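Local coordinates for protein HicB3 antitoxin (Yersinia pestis, PDB 4P78) that probably neutralises the partner toxin HicA3 by binding it directly, acting as the antitoxin of a toxin-antitoxin pair, at residues M1-K9 / E75-I84. Sequence-based numbering, arbitrary orientation.
Sequences MIYPIFIFK and EGGILGFVEI
Strands 2-9 and 78-83 are antiparallel neighbours in the sheet of this antitoxin, the N-terminal strand pairing with the last strand of the modelled part, and Y3, I5 and I7 face V82, G80 and I78 as hydrogen-bonded pairs. Each of these pairs is closed by two backbone bonds, such as Y3 N to V82 O at 2.8 Å, which is nearly straight at 174°. The ladder runs on past the strand end, where I84 N donates to M1 O and the chain terminus M1 N donates to I84 O. E83 bends at chi2 (-68°), turning its carboxylate so that OE1 lies 3.1 Å from M1 N, a salt bridge in which the amine comes in from above the carboxylate plane, 35° out of it. E83 CG lies against I2 CD1 at 3.5 Å, the side chains crossing at about a right angle.

On the sheet face of Y3, I5 and I7, V82 CG2 packs against I5 CG2 at 3.8 Å, again nearly perpendicular. I5 CG1 lies over the peptide of G80, which has no side chain there. Within the chain the sheet runs 25-28, 14-17, 2-9, 78-83, with helix 31-52 packed on this face through I7, V82 and I84; 2-9 is an inner strand and 78-83 an outermost one, whose L79 makes backbone hydrogen bonds with the second antitoxin subunit. On the other face P4 CB meets L79 CD1 at 3.6 Å, and the same methyl sits at the edge of the F6 ring; I2 CG2 touches F81 CB, while F81 packs on F81 of the second subunit.

Where the chain leaves helix 70-75, G77 CA lies 3.3 Å from F8 CE1, and E75 O lies at the ring edge, in its plane. A water joins K9 N to G76 O, and the E75 carboxylate forms a salt bridge with R55 of the HicA3 toxin chain.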
# COMPACT_ATOMS: atom_id res chain seq x y z
N MET A 1 -0.02 12.26 10.26
CA MET A 1 -1.03 11.74 9.34
C MET A 1 -0.43 10.71 8.38
O MET A 1 0.67 10.90 7.85
CB MET A 1 -1.67 12.89 8.56
CG MET A 1 -2.62 12.44 7.47
SD MET A 1 -3.64 13.80 6.89
CE MET A 1 -2.42 15.10 6.76
N ILE A 2 -1.16 9.61 8.18
CA ILE A 2 -0.74 8.54 7.27
C ILE A 2 -1.01 8.90 5.82
O ILE A 2 -2.15 9.19 5.45
CB ILE A 2 -1.45 7.21 7.58
CG1 ILE A 2 -1.14 6.74 9.00
CG2 ILE A 2 -0.97 6.12 6.62
CD1 ILE A 2 0.28 6.28 9.15
N TYR A 3 0.03 8.86 5.00
CA TYR A 3 -0.12 9.10 3.58
C TYR A 3 0.18 7.87 2.74
O TYR A 3 1.08 7.10 3.06
CB TYR A 3 0.79 10.25 3.12
CG TYR A 3 0.15 11.61 3.26
CD1 TYR A 3 0.30 12.35 4.43
CD2 TYR A 3 -0.59 12.15 2.22
CE1 TYR A 3 -0.28 13.60 4.55
CE2 TYR A 3 -1.17 13.39 2.34
CZ TYR A 3 -1.01 14.12 3.49
OH TYR A 3 -1.60 15.37 3.59
N PRO A 4 -0.58 7.69 1.66
CA PRO A 4 -0.28 6.63 0.69
C PRO A 4 0.89 7.02 -0.19
O PRO A 4 1.00 8.20 -0.54
CB PRO A 4 -1.56 6.53 -0.14
CG PRO A 4 -2.17 7.92 -0.04
CD PRO A 4 -1.80 8.45 1.31
N ILE A 5 1.74 6.06 -0.52
CA ILE A 5 2.74 6.23 -1.57
C ILE A 5 2.62 5.09 -2.56
O ILE A 5 2.19 3.99 -2.20
CB ILE A 5 4.18 6.30 -1.01
CG1 ILE A 5 4.48 5.08 -0.14
CG2 ILE A 5 4.41 7.61 -0.22
CD1 ILE A 5 5.95 4.97 0.27
N PHE A 6 2.94 5.35 -3.82
CA PHE A 6 3.01 4.31 -4.84
C PHE A 6 4.48 4.04 -5.07
O PHE A 6 5.23 4.98 -5.36
CB PHE A 6 2.35 4.73 -6.17
CG PHE A 6 0.85 4.78 -6.14
CD1 PHE A 6 0.13 4.45 -5.00
CD2 PHE A 6 0.15 5.14 -7.28
CE1 PHE A 6 -1.24 4.49 -5.00
CE2 PHE A 6 -1.23 5.18 -7.28
CZ PHE A 6 -1.92 4.85 -6.15
N ILE A 7 4.93 2.79 -4.92
CA ILE A 7 6.33 2.53 -5.17
C ILE A 7 6.57 1.41 -6.18
O ILE A 7 5.75 0.51 -6.38
CB ILE A 7 7.11 2.21 -3.88
CG1 ILE A 7 6.74 0.86 -3.32
CG2 ILE A 7 6.90 3.30 -2.83
CD1 ILE A 7 7.55 0.49 -2.10
N PHE A 8 7.75 1.48 -6.80
CA PHE A 8 8.10 0.65 -7.94
C PHE A 8 9.53 0.17 -7.75
O PHE A 8 10.38 0.92 -7.27
CB PHE A 8 7.97 1.44 -9.24
CG PHE A 8 6.63 2.03 -9.45
CD1 PHE A 8 5.65 1.35 -10.16
CD2 PHE A 8 6.32 3.27 -8.90
CE1 PHE A 8 4.40 1.91 -10.34
CE2 PHE A 8 5.07 3.82 -9.07
CZ PHE A 8 4.10 3.13 -9.79
N LYS A 9 9.78 -1.08 -8.12
CA LYS A 9 11.12 -1.65 -7.98
C LYS A 9 12.12 -1.03 -8.96
O LYS A 9 11.81 -0.84 -10.13
CB LYS A 9 11.06 -3.16 -8.19
CG LYS A 9 11.61 -3.95 -7.03
CD LYS A 9 13.08 -3.73 -6.89
CE LYS A 9 13.58 -4.10 -5.50
NZ LYS A 9 14.97 -3.60 -5.29
N GLU A 75 2.22 -0.70 -13.84
CA GLU A 75 3.68 -0.78 -13.85
C GLU A 75 4.29 -1.55 -12.69
O GLU A 75 5.49 -1.45 -12.43
CB GLU A 75 4.27 0.64 -13.89
CG GLU A 75 3.98 1.42 -15.17
CD GLU A 75 4.61 0.81 -16.42
OE1 GLU A 75 5.38 -0.17 -16.30
OE2 GLU A 75 4.32 1.31 -17.53
N GLY A 76 3.48 -2.34 -12.00
CA GLY A 76 4.00 -3.11 -10.89
C GLY A 76 4.17 -2.23 -9.67
O GLY A 76 5.17 -2.31 -8.96
N GLY A 77 3.19 -1.36 -9.46
CA GLY A 77 3.21 -0.47 -8.31
C GLY A 77 2.69 -1.15 -7.06
O GLY A 77 1.79 -1.99 -7.11
N ILE A 78 3.26 -0.78 -5.92
CA ILE A 78 2.82 -1.27 -4.63
C ILE A 78 2.39 -0.08 -3.78
O ILE A 78 3.03 0.97 -3.82
CB ILE A 78 3.94 -2.08 -3.96
CG1 ILE A 78 4.31 -3.27 -4.85
CG2 ILE A 78 3.52 -2.56 -2.57
CD1 ILE A 78 5.73 -3.75 -4.67
N LEU A 79 1.29 -0.24 -3.04
CA LEU A 79 0.86 0.78 -2.08
C LEU A 79 1.60 0.66 -0.75
O LEU A 79 1.68 -0.43 -0.15
CB LEU A 79 -0.64 0.66 -1.82
CG LEU A 79 -1.26 1.51 -0.70
CD1 LEU A 79 -1.17 3.02 -1.02
CD2 LEU A 79 -2.71 1.08 -0.47
N GLY A 80 2.15 1.77 -0.28
CA GLY A 80 2.78 1.83 1.02
C GLY A 80 2.19 2.97 1.84
O GLY A 80 1.34 3.71 1.36
N PHE A 81 2.67 3.12 3.07
CA PHE A 81 2.16 4.12 3.99
C PHE A 81 3.32 4.81 4.68
O PHE A 81 4.24 4.15 5.16
CB PHE A 81 1.23 3.48 5.03
CG PHE A 81 0.27 2.50 4.44
CD1 PHE A 81 0.63 1.17 4.28
CD2 PHE A 81 -0.99 2.91 4.02
CE1 PHE A 81 -0.25 0.26 3.70
CE2 PHE A 81 -1.88 2.00 3.45
CZ PHE A 81 -1.51 0.68 3.29
N VAL A 82 3.28 6.14 4.70
CA VAL A 82 4.25 6.91 5.47
C VAL A 82 3.53 7.85 6.44
O VAL A 82 2.54 8.49 6.08
CB VAL A 82 5.21 7.76 4.56
CG1 VAL A 82 6.31 6.91 3.99
CG2 VAL A 82 4.44 8.46 3.46
N GLU A 83 4.03 7.89 7.67
CA GLU A 83 3.58 8.85 8.67
C GLU A 83 4.30 10.17 8.41
O GLU A 83 5.53 10.20 8.32
CB GLU A 83 3.88 8.37 10.10
CG GLU A 83 2.65 8.09 10.97
CD GLU A 83 1.86 9.35 11.34
OE1 GLU A 83 2.40 10.47 11.18
OE2 GLU A 83 0.70 9.22 11.79
N ILE A 84 3.53 11.24 8.27
CA ILE A 84 4.05 12.58 8.04
C ILE A 84 3.40 13.53 9.04
O ILE A 84 2.17 13.56 9.15
CB ILE A 84 3.79 13.05 6.60
CG1 ILE A 84 4.68 12.28 5.62
CG2 ILE A 84 4.05 14.55 6.46
CD1 ILE A 84 4.28 12.45 4.20
O HOH W 1 7.94 -2.76 -9.44